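Local coordinates for DUF1460 domain-containing protein (Legionella pneumophila subsp. pneumophila, PDB 2IM9) that is of unknown function but belongs to the N-acetylmuramoyl-L-alanine amidase-like family and probably shares the clan CA peptidase fold, at residues L74-N79 with H120-N125; N243-E248 with I314-P319; A28-Q33 with R87-G92. All coordinates share one frame; numbering follows the deposited sequence. Where two conformers were deposited one is given.

Interaction 1 of 3, residues L74-N79 with H120-N125; sequences LGEGPN and HTRYKN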
loop_
_atom_site.group_PDB
_atom_site.type_symbol
_atom_site.label_atom_id
_atom_site.label_comp_id
_atom_site.label_asym_id
_atom_site.label_seq_id
_atom_site.Cartn_x
_atom_site.Cartn_y
_atom_site.Cartn_z
ATOM N N LEU A 74 6.978 1.906 -9.162
ATOM C CA LEU A 74 7.977 2.882 -8.695
ATOM C C LEU A 74 9.277 2.218 -8.300
ATOM O O LEU A 74 9.299 1.047 -7.885
ATOM C CB LEU A 74 7.431 3.664 -7.483
ATOM C CG LEU A 74 6.137 4.452 -7.746
ATOM C CD1 LEU A 74 5.719 5.295 -6.519
ATOM C CD2 LEU A 74 6.336 5.354 -8.953
ATOM N N GLY A 75 10.355 2.989 -8.397
ATOM C CA GLY A 75 11.661 2.570 -7.910
ATOM C C GLY A 75 12.341 3.697 -7.143
ATOM O O GLY A 75 11.683 4.503 -6.463
ATOM N N GLU A 76 13.670 3.740 -7.221
ATOM C CA GLU A 76 14.444 4.761 -6.517
ATOM C C GLU A 76 14.814 5.934 -7.431
ATOM O O GLU A 76 15.439 6.897 -6.980
ATOM C CB GLU A 76 15.693 4.153 -5.875
ATOM C CG GLU A 76 15.430 3.525 -4.497
ATOM C CD GLU A 76 14.482 2.334 -4.570
ATOM O OE1 GLU A 76 14.867 1.293 -5.163
ATOM O OE2 GLU A 76 13.349 2.453 -4.051
ATOM N N GLY A 77 14.390 5.866 -8.691
ATOM C CA GLY A 77 14.530 6.998 -9.605
ATOM C C GLY A 77 15.669 6.879 -10.597
ATOM O O GLY A 77 16.426 5.894 -10.603
ATOM N N PRO A 78 15.835 7.910 -11.435
ATOM C CA PRO A 78 16.922 7.911 -12.397
ATOM C C PRO A 78 18.243 7.744 -11.657
ATOM O O PRO A 78 18.391 8.230 -10.526
ATOM C CB PRO A 78 16.831 9.321 -13.021
ATOM C CG PRO A 78 15.389 9.713 -12.864
ATOM C CD PRO A 78 15.010 9.140 -11.503
ATOM N N ASN A 79 19.187 7.045 -12.273
ATOM C CA ASN A 79 20.507 6.863 -11.712
ATOM C C ASN A 79 20.549 6.011 -10.446
ATOM O O ASN A 79 21.593 5.932 -9.803
ATOM C CB ASN A 79 21.177 8.227 -11.447
ATOM C CG ASN A 79 21.097 9.155 -12.651
ATOM O OD1 ASN A 79 21.601 8.821 -13.724
ATOM N ND2 ASN A 79 20.468 10.328 -12.477
ATOM N N HIS A 120 9.013 10.097 2.732
ATOM C CA HIS A 120 8.881 9.603 4.098
ATOM C C HIS A 120 7.835 8.514 4.303
ATOM O O HIS A 120 7.842 7.867 5.334
ATOM C CB HIS A 120 8.659 10.762 5.079
ATOM C CG HIS A 120 9.917 11.493 5.402
ATOM N ND1 HIS A 120 10.404 12.514 4.616
ATOM C CD2 HIS A 120 10.815 11.318 6.398
ATOM C CE1 HIS A 120 11.540 12.957 5.133
ATOM N NE2 HIS A 120 11.806 12.250 6.216
ATOM N N THR A 121 6.949 8.306 3.334
ATOM C CA THR A 121 5.948 7.247 3.426
ATOM C C THR A 121 6.484 5.953 2.793
ATOM O O THR A 121 6.182 4.851 3.281
ATOM C CB THR A 121 4.608 7.668 2.740
ATOM O OG1 THR A 121 4.137 8.895 3.320
ATOM C CG2 THR A 121 3.536 6.624 2.965
ATOM N N ARG A 122 7.281 6.106 1.730
ATOM C CA ARG A 122 7.797 4.970 0.959
ATOM C C ARG A 122 9.025 4.340 1.572
ATOM O O ARG A 122 9.255 3.146 1.376
ATOM C CB ARG A 122 8.158 5.386 -0.470
ATOM C CG ARG A 122 6.974 5.639 -1.370
ATOM C CD ARG A 122 7.505 5.824 -2.813
ATOM N NE ARG A 122 7.963 4.547 -3.367
ATOM C CZ ARG A 122 9.046 4.401 -4.127
ATOM N NH1 ARG A 122 9.808 5.463 -4.422
ATOM N NH2 ARG A 122 9.374 3.190 -4.587
ATOM N N TYR A 123 9.807 5.141 2.305
ATOM C CA TYR A 123 11.099 4.710 2.847
ATOM C C TYR A 123 11.178 4.937 4.343
ATOM O O TYR A 123 10.723 5.951 4.844
ATOM C CB TYR A 123 12.251 5.479 2.201
ATOM C CG TYR A 123 12.332 5.287 0.708
ATOM C CD1 TYR A 123 13.030 4.209 0.158
ATOM C CD2 TYR A 123 11.711 6.183 -0.150
ATOM C CE1 TYR A 123 13.093 4.024 -1.231
ATOM C CE2 TYR A 123 11.760 6.019 -1.525
ATOM C CZ TYR A 123 12.441 4.936 -2.055
ATOM O OH TYR A 123 12.490 4.802 -3.417
ATOM N N LYS A 124 11.804 4.005 5.040
ATOM C CA LYS A 124 12.103 4.181 6.463
ATOM C C LYS A 124 12.914 5.465 6.702
ATOM O O LYS A 124 13.994 5.644 6.127
ATOM C CB LYS A 124 12.861 2.955 6.976
ATOM C CG LYS A 124 13.107 2.958 8.462
ATOM C CD LYS A 124 14.092 1.878 8.857
ATOM C CE LYS A 124 14.507 2.033 10.323
ATOM N NZ LYS A 124 15.380 0.883 10.751
ATOM N N ASN A 125 12.378 6.350 7.555
ATOM C CA ASN A 125 12.966 7.675 7.851
ATOM C C ASN A 125 13.252 8.566 6.647
ATOM O O ASN A 125 14.087 9.494 6.723
ATOM C CB ASN A 125 14.225 7.545 8.718
ATOM C CG ASN A 125 13.978 6.749 9.984
ATOM O OD1 ASN A 125 12.997 6.987 10.697
ATOM N ND2 ASN A 125 14.855 5.779 10.254
#

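Interaction 2 of 3, residues N243-E248 with I314-P319; sequences NGAVIE and IQVVLP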
loop_
_atom_site.group_PDB
_atom_site.type_symbol
_atom_site.label_atom_id
_atom_site.label_comp_id
_atom_site.label_asym_id
_atom_site.label_seq_id
_atom_site.Cartn_x
_atom_site.Cartn_y
_atom_site.Cartn_z
ATOM N N ASN A 243 -15.136 6.364 5.804
ATOM C CA ASN A 243 -14.738 6.892 4.510
ATOM C C ASN A 243 -13.260 7.292 4.532
ATOM O O ASN A 243 -12.798 7.943 5.482
ATOM C CB ASN A 243 -15.613 8.093 4.137
ATOM C CG ASN A 243 -15.427 8.522 2.696
ATOM O OD1 ASN A 243 -15.528 7.711 1.775
ATOM N ND2 ASN A 243 -15.156 9.810 2.491
ATOM N N GLY A 244 -12.529 6.885 3.493
ATOM C CA GLY A 244 -11.114 7.243 3.347
ATOM C C GLY A 244 -10.173 6.333 4.114
ATOM O O GLY A 244 -8.968 6.587 4.163
ATOM N N ALA A 245 -10.704 5.266 4.720
ATOM C CA ALA A 245 -9.829 4.329 5.437
ATOM C C ALA A 245 -8.981 3.530 4.430
ATOM O O ALA A 245 -9.318 3.443 3.238
ATOM C CB ALA A 245 -10.642 3.387 6.316
ATOM N N VAL A 246 -7.863 2.986 4.907
ATOM C CA VAL A 246 -7.042 2.082 4.119
ATOM C C VAL A 246 -7.440 0.664 4.496
ATOM O O VAL A 246 -7.437 0.321 5.696
ATOM C CB VAL A 246 -5.530 2.300 4.414
ATOM C CG1 VAL A 246 -4.695 1.217 3.742
ATOM C CG2 VAL A 246 -5.093 3.736 3.964
ATOM N N ILE A 247 -7.815 -0.134 3.486
ATOM C CA ILE A 247 -8.218 -1.545 3.689
ATOM C C ILE A 247 -7.137 -2.464 3.145
ATOM O O ILE A 247 -6.768 -2.343 1.973
ATOM C CB ILE A 247 -9.530 -1.873 2.918
ATOM C CG1 ILE A 247 -10.687 -1.012 3.435
ATOM C CG2 ILE A 247 -9.871 -3.350 3.046
ATOM C CD1 ILE A 247 -11.889 -1.069 2.501
ATOM N N GLU A 248 -6.623 -3.347 3.999
ATOM C CA GLU A 248 -5.642 -4.364 3.595
ATOM C C GLU A 248 -6.251 -5.760 3.613
ATOM O O GLU A 248 -7.003 -6.119 4.530
ATOM C CB GLU A 248 -4.403 -4.311 4.501
ATOM C CG GLU A 248 -3.641 -3.001 4.373
ATOM C CD GLU A 248 -2.602 -2.752 5.459
ATOM O OE1 GLU A 248 -2.498 -3.560 6.408
ATOM O OE2 GLU A 248 -1.874 -1.740 5.331
ATOM N N ILE A 314 -8.096 -2.606 8.887
ATOM C CA ILE A 314 -8.560 -1.240 8.608
ATOM C C ILE A 314 -7.702 -0.232 9.366
ATOM O O ILE A 314 -7.531 -0.332 10.581
ATOM C CB ILE A 314 -10.057 -1.032 9.005
ATOM C CG1 ILE A 314 -10.973 -2.096 8.369
ATOM C CG2 ILE A 314 -10.548 0.356 8.585
ATOM C CD1 ILE A 314 -11.154 -3.348 9.202
ATOM N N GLN A 315 -7.176 0.749 8.626
ATOM C CA GLN A 315 -6.394 1.839 9.203
ATOM C C GLN A 315 -6.980 3.169 8.775
ATOM O O GLN A 315 -7.598 3.278 7.710
ATOM C CB GLN A 315 -4.965 1.764 8.705
ATOM C CG GLN A 315 -4.191 0.610 9.305
ATOM C CD GLN A 315 -2.792 0.599 8.798
ATOM O OE1 GLN A 315 -2.550 0.265 7.627
ATOM N NE2 GLN A 315 -1.848 0.987 9.655
ATOM N N VAL A 316 -6.809 4.187 9.610
ATOM C CA VAL A 316 -7.249 5.533 9.246
ATOM C C VAL A 316 -6.063 6.477 9.292
ATOM O O VAL A 316 -5.055 6.187 9.932
ATOM C CB VAL A 316 -8.367 6.075 10.151
ATOM C CG1 VAL A 316 -9.633 5.222 10.022
ATOM C CG2 VAL A 316 -7.903 6.125 11.604
ATOM N N VAL A 317 -6.174 7.577 8.561
ATOM C CA VAL A 317 -5.124 8.581 8.498
ATOM C C VAL A 317 -5.387 9.562 9.637
ATOM O O VAL A 317 -6.513 10.027 9.802
ATOM C CB VAL A 317 -5.146 9.318 7.145
ATOM C CG1 VAL A 317 -4.192 10.539 7.144
ATOM C CG2 VAL A 317 -4.816 8.359 6.017
ATOM N N LEU A 318 -4.348 9.884 10.398
ATOM C CA LEU A 318 -4.519 10.718 11.595
ATOM C C LEU A 318 -4.448 12.234 11.352
ATOM O O LEU A 318 -5.271 12.991 11.901
ATOM C CB LEU A 318 -3.505 10.314 12.663
ATOM C CG LEU A 318 -3.674 8.939 13.296
ATOM C CD1 LEU A 318 -2.468 8.638 14.185
ATOM C CD2 LEU A 318 -4.991 8.862 14.072
ATOM N N PRO A 319 -3.440 12.702 10.590
ATOM C CA PRO A 319 -3.372 14.151 10.353
ATOM C C PRO A 319 -4.694 14.710 9.823
ATOM O O PRO A 319 -5.306 14.123 8.922
ATOM C CB PRO A 319 -2.275 14.279 9.304
ATOM C CG PRO A 319 -1.408 13.110 9.547
ATOM C CD PRO A 319 -2.309 11.997 9.956
HETATM O O HOH W 1 -8.470 7.814 6.687
#

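Interaction 3 of 3, residues A28-Q33 with R87-G92; sequences AAIEEQ and RYRVDG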
loop_
_atom_site.group_PDB
_atom_site.type_symbol
_atom_site.label_atom_id
_atom_site.label_comp_id
_atom_site.label_asym_id
_atom_site.label_seq_id
_atom_site.Cartn_x
_atom_site.Cartn_y
_atom_site.Cartn_z
ATOM N N ALA A 28 13.137 9.783 -15.902
ATOM C CA ALA A 28 13.151 11.237 -15.737
ATOM C C ALA A 28 11.960 11.886 -16.439
ATOM O O ALA A 28 11.337 12.798 -15.896
ATOM C CB ALA A 28 14.461 11.826 -16.220
ATOM N N ALA A 29 11.635 11.412 -17.638
ATOM C CA ALA A 29 10.514 11.984 -18.405
ATOM C C ALA A 29 9.175 11.718 -17.737
ATOM O O ALA A 29 8.287 12.572 -17.731
ATOM C CB ALA A 29 10.508 11.446 -19.820
ATOM N N ILE A 30 9.034 10.514 -17.184
ATOM C CA ILE A 30 7.831 10.140 -16.462
ATOM C C ILE A 30 7.626 11.049 -15.245
ATOM O O ILE A 30 6.531 11.574 -15.014
ATOM C CB ILE A 30 7.877 8.654 -16.055
ATOM C CG1 ILE A 30 7.845 7.767 -17.305
ATOM C CG2 ILE A 30 6.732 8.324 -15.106
ATOM C CD1 ILE A 30 8.217 6.300 -17.020
ATOM N N GLU A 31 8.699 11.266 -14.494
ATOM C CA GLU A 31 8.636 12.163 -13.341
ATOM C C GLU A 31 8.313 13.596 -13.748
ATOM O O GLU A 31 7.589 14.303 -13.027
ATOM C CB GLU A 31 9.947 12.119 -12.567
ATOM C CG GLU A 31 10.201 10.787 -11.849
ATOM C CD GLU A 31 11.500 10.803 -11.069
ATOM O OE1 GLU A 31 12.235 11.819 -11.148
ATOM O OE2 GLU A 31 11.815 9.800 -10.388
ATOM N N GLU A 32 8.840 14.027 -14.893
ATOM C CA GLU A 32 8.595 15.395 -15.367
ATOM C C GLU A 32 7.136 15.595 -15.690
ATOM O O GLU A 32 6.566 16.649 -15.368
ATOM C CB GLU A 32 9.452 15.753 -16.592
ATOM C CG GLU A 32 10.895 16.057 -16.247
ATOM N N GLN A 33 6.528 14.590 -16.318
ATOM C CA GLN A 33 5.083 14.610 -16.588
ATOM C C GLN A 33 4.305 14.710 -15.281
ATOM O O GLN A 33 3.330 15.478 -15.175
ATOM C CB GLN A 33 4.646 13.343 -17.346
ATOM C CG GLN A 33 3.116 13.135 -17.380
ATOM C CD GLN A 33 2.671 11.754 -17.906
ATOM O OE1 GLN A 33 2.993 10.698 -17.340
ATOM N NE2 GLN A 33 1.910 11.770 -18.999
ATOM N N ARG A 87 10.468 7.679 -9.194
ATOM C CA ARG A 87 10.132 7.861 -7.786
ATOM C C ARG A 87 8.647 8.109 -7.536
ATOM O O ARG A 87 8.123 7.817 -6.443
ATOM C CB ARG A 87 10.963 9.023 -7.239
ATOM C CG ARG A 87 12.409 8.580 -7.095
ATOM C CD ARG A 87 13.335 9.758 -6.910
ATOM N NE ARG A 87 13.446 10.526 -8.143
ATOM C CZ ARG A 87 14.216 11.591 -8.269
ATOM N NH1 ARG A 87 14.924 11.996 -7.213
ATOM N NH2 ARG A 87 14.273 12.223 -9.441
ATOM N N TYR A 88 7.983 8.672 -8.544
ATOM C CA TYR A 88 6.526 8.876 -8.552
ATOM C C TYR A 88 6.079 9.064 -10.007
ATOM O O TYR A 88 6.890 9.388 -10.888
ATOM C CB TYR A 88 6.115 10.100 -7.719
ATOM C CG TYR A 88 6.929 11.331 -8.062
ATOM C CD1 TYR A 88 6.508 12.218 -9.063
ATOM C CD2 TYR A 88 8.131 11.596 -7.392
ATOM C CE1 TYR A 88 7.264 13.349 -9.400
ATOM C CE2 TYR A 88 8.896 12.712 -7.702
ATOM C CZ TYR A 88 8.461 13.586 -8.710
ATOM O OH TYR A 88 9.224 14.689 -9.016
ATOM N N ARG A 89 4.801 8.815 -10.259
ATOM C CA ARG A 89 4.261 8.915 -11.614
ATOM C C ARG A 89 2.754 9.034 -11.573
ATOM O O ARG A 89 2.123 8.710 -10.554
ATOM C CB ARG A 89 4.670 7.685 -12.439
ATOM C CG ARG A 89 4.060 6.379 -11.946
ATOM C CD ARG A 89 4.824 5.178 -12.455
ATOM N NE ARG A 89 4.827 5.099 -13.934
ATOM C CZ ARG A 89 5.500 4.185 -14.641
ATOM N NH1 ARG A 89 6.249 3.273 -14.036
ATOM N NH2 ARG A 89 5.444 4.198 -15.983
ATOM N N VAL A 90 2.165 9.481 -12.681
ATOM C CA VAL A 90 0.696 9.597 -12.743
ATOM C C VAL A 90 0.088 8.771 -13.868
ATOM O O VAL A 90 -1.121 8.858 -14.112
ATOM C CB VAL A 90 0.253 11.065 -12.896
ATOM C CG1 VAL A 90 0.601 11.857 -11.623
ATOM C CG2 VAL A 90 0.900 11.699 -14.140
ATOM N N ASP A 91 0.915 7.993 -14.553
ATOM C CA ASP A 91 0.495 7.232 -15.739
ATOM C C ASP A 91 0.213 5.749 -15.440
ATOM O O ASP A 91 -0.211 5.002 -16.318
ATOM C CB ASP A 91 1.558 7.338 -16.840
ATOM C CG ASP A 91 2.857 6.650 -16.458
ATOM O OD1 ASP A 91 3.266 6.779 -15.288
ATOM O OD2 ASP A 91 3.465 5.966 -17.308
ATOM N N GLY A 92 0.459 5.320 -14.204
ATOM C CA GLY A 92 0.278 3.908 -13.852
ATOM C C GLY A 92 0.495 3.715 -12.364
ATOM O O GLY A 92 1.222 4.497 -11.752
HETATM O O HOH W 2 3.909 10.453 -14.818
#

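Interaction 1 of 3, residues L74-N79 with H120-N125
The C-terminal end of helix 111-122 meets the long loop ahead of helix 95-107 here, R122 and Y123 reaching out to L74, G75 and E76. R122 lies in the last turn, and Y123 is the first residue to leave helical angles. The arginine grips one atom, the carbonyl oxygen of G75, with its two terminal nitrogens. R122 NH1 gives G75 O the shorter bond, 2.9 Å with an N-H...O angle of 154°. The second, from R122 NH2 to G75 O, is longer at 3.3 Å and comes from above the carbonyl plane. Since the oxygen lies close to the guanidinium plane, the bonds use the edge of the group, and L74 lies over one face: its CB sits over the rim, 3.5 Å from R122 NH2, while L74 CD1 comes 3.9 Å from R122 NE. A leucine suits this place, covering the flat cation without competing for its N-H groups. The R122 chain turns at CD (chi3 72°), which sets NE aside from the line of the extended aliphatic part.

The phenol of Y123 donates to E76, with Y123 OH 2.6 Å from E76 OE2 on its anti lone pair. Carboxylate and ring planes stand nearly perpendicular, 85° apart, with OE2 at the ring edge. The other oxygen, E76 OE1, makes a salt bridge with R133, so this buried acid is held from two directions. No N-H of R122 points at E76 OE2, but the opposite charges probably stabilise each other. The whole is an example of a buried arginine at a helix C-terminus binding a loop carbonyl, with a neighbouring tyrosine-carboxylate bond fixing the same loop.

Interaction 2 of 3, residues N243-E248 with I314-P319
V246 and Q315 form a hydrogen-bonded pair between two neighbouring antiparallel strands, 246-254 and 311-317, in the interior of the molecule. The short segments run at 156° to each other, their axes 5.0 Å apart at closest. Both bonds of the pair are made: V246 N donates to Q315 O at 2.8 Å, and Q315 N returns a bond to V246 O at 3.0 Å. Beyond it, I247 stands opposite I314 as a non-hydrogen-bonded pair, their side chains on the other face of the sheet.

The beta-branched V246 suits an extended chain, and its CB lies 4.4 Å from Q315 CB on the face that helix 137-147 covers. There W141 touches both Q315 and E248, and E248 OE1 accepts a hydrogen bond from N142, which holds the buried carboxylate. On the other side of V246, A245 stays close to V316. Small enough to fit beside the backbone, it brings CB to 3.3 Å from Q315 O and to 3.8 Å from I314 CG2. The pairing would next fall at G244 and V317, but there direct bonding gives way to a water: it accepts from V317 N at 3.0 Å and donates to G244 O at 2.9 Å. G244, at a positive phi of 84°, is a residue that reaches such a backbone shape easily.

On its other edge strand 246-254 pairs with 264-275, while 311-317 pairs with 151-153 and 214-223, so the contact lies within an antiparallel sheet packed against helices, an arrangement consistent with the papain-like fold of clan CA.

Interaction 3 of 3, residues A28-Q33 with R87-G92
E31 and R87 carry the ionic part of this contact between helix 27-45 and the loop before helix 95-107. R87 meets the carboxylate side-on, one nitrogen to each oxygen: NH2 lies 2.7 Å from E31 OE1, and NE reaches E31 OE2 at 2.9 Å in a nearly straight bond (175°). The group planes are 36° apart, so the pairing is twisted rather than flat. E31 OE2 also accepts a bond from the backbone N-H of R87, with R87 N at 2.8 Å on its anti side, so that one oxygen is held by two donors of the same residue. The extended glutamate chain brings the acid across to that N-H.

Apolar contact comes from I30, whose CG2 presses on R89 CB at 3.4 Å, while CD1 lies over a face of the R89 guanidinium. That guanidinium is held by a side-on salt bridge to D91, with R89 NE 2.7 Å from D91 OD1, and by a bond from NH1 to S73 O. Y88 CE1 comes within 4.3 Å of E31 CB, and the Y88 hydroxyl is bonded to N35 and Q115.

Water provides the third link: it donates to I30 O and Q33 OE1, and accepts from V90 N at 2.9 Å. The chemistry implies that the buried acid of E31 is satisfied by a paired charge and two donors on OE2, while the bridging water serves the more exposed side near Q33.

Interactions 1 and 3 touch, their centres about 13 Å apart, because both fasten the same long loop between helices 53-63 and 95-107: residues 74-79 face the end of helix 111-122, and residues 87-92 face helix 27-45. P78 of interaction 1 packs on E31 of interaction 3, and L74 and R122 pack against the R87 carbonyl. Interaction 2 stands apart, its centre 22 and 26 Å from the others, in the sheet. Interactions 1 and 2 are buried, whereas interaction 3 is partly open. Accordingly the sheet relies on backbone bonds, interaction 1 on side chains gripping a carbonyl and a buried acid, and interaction 3 on a salt bridge, a bridging water and apolar contact.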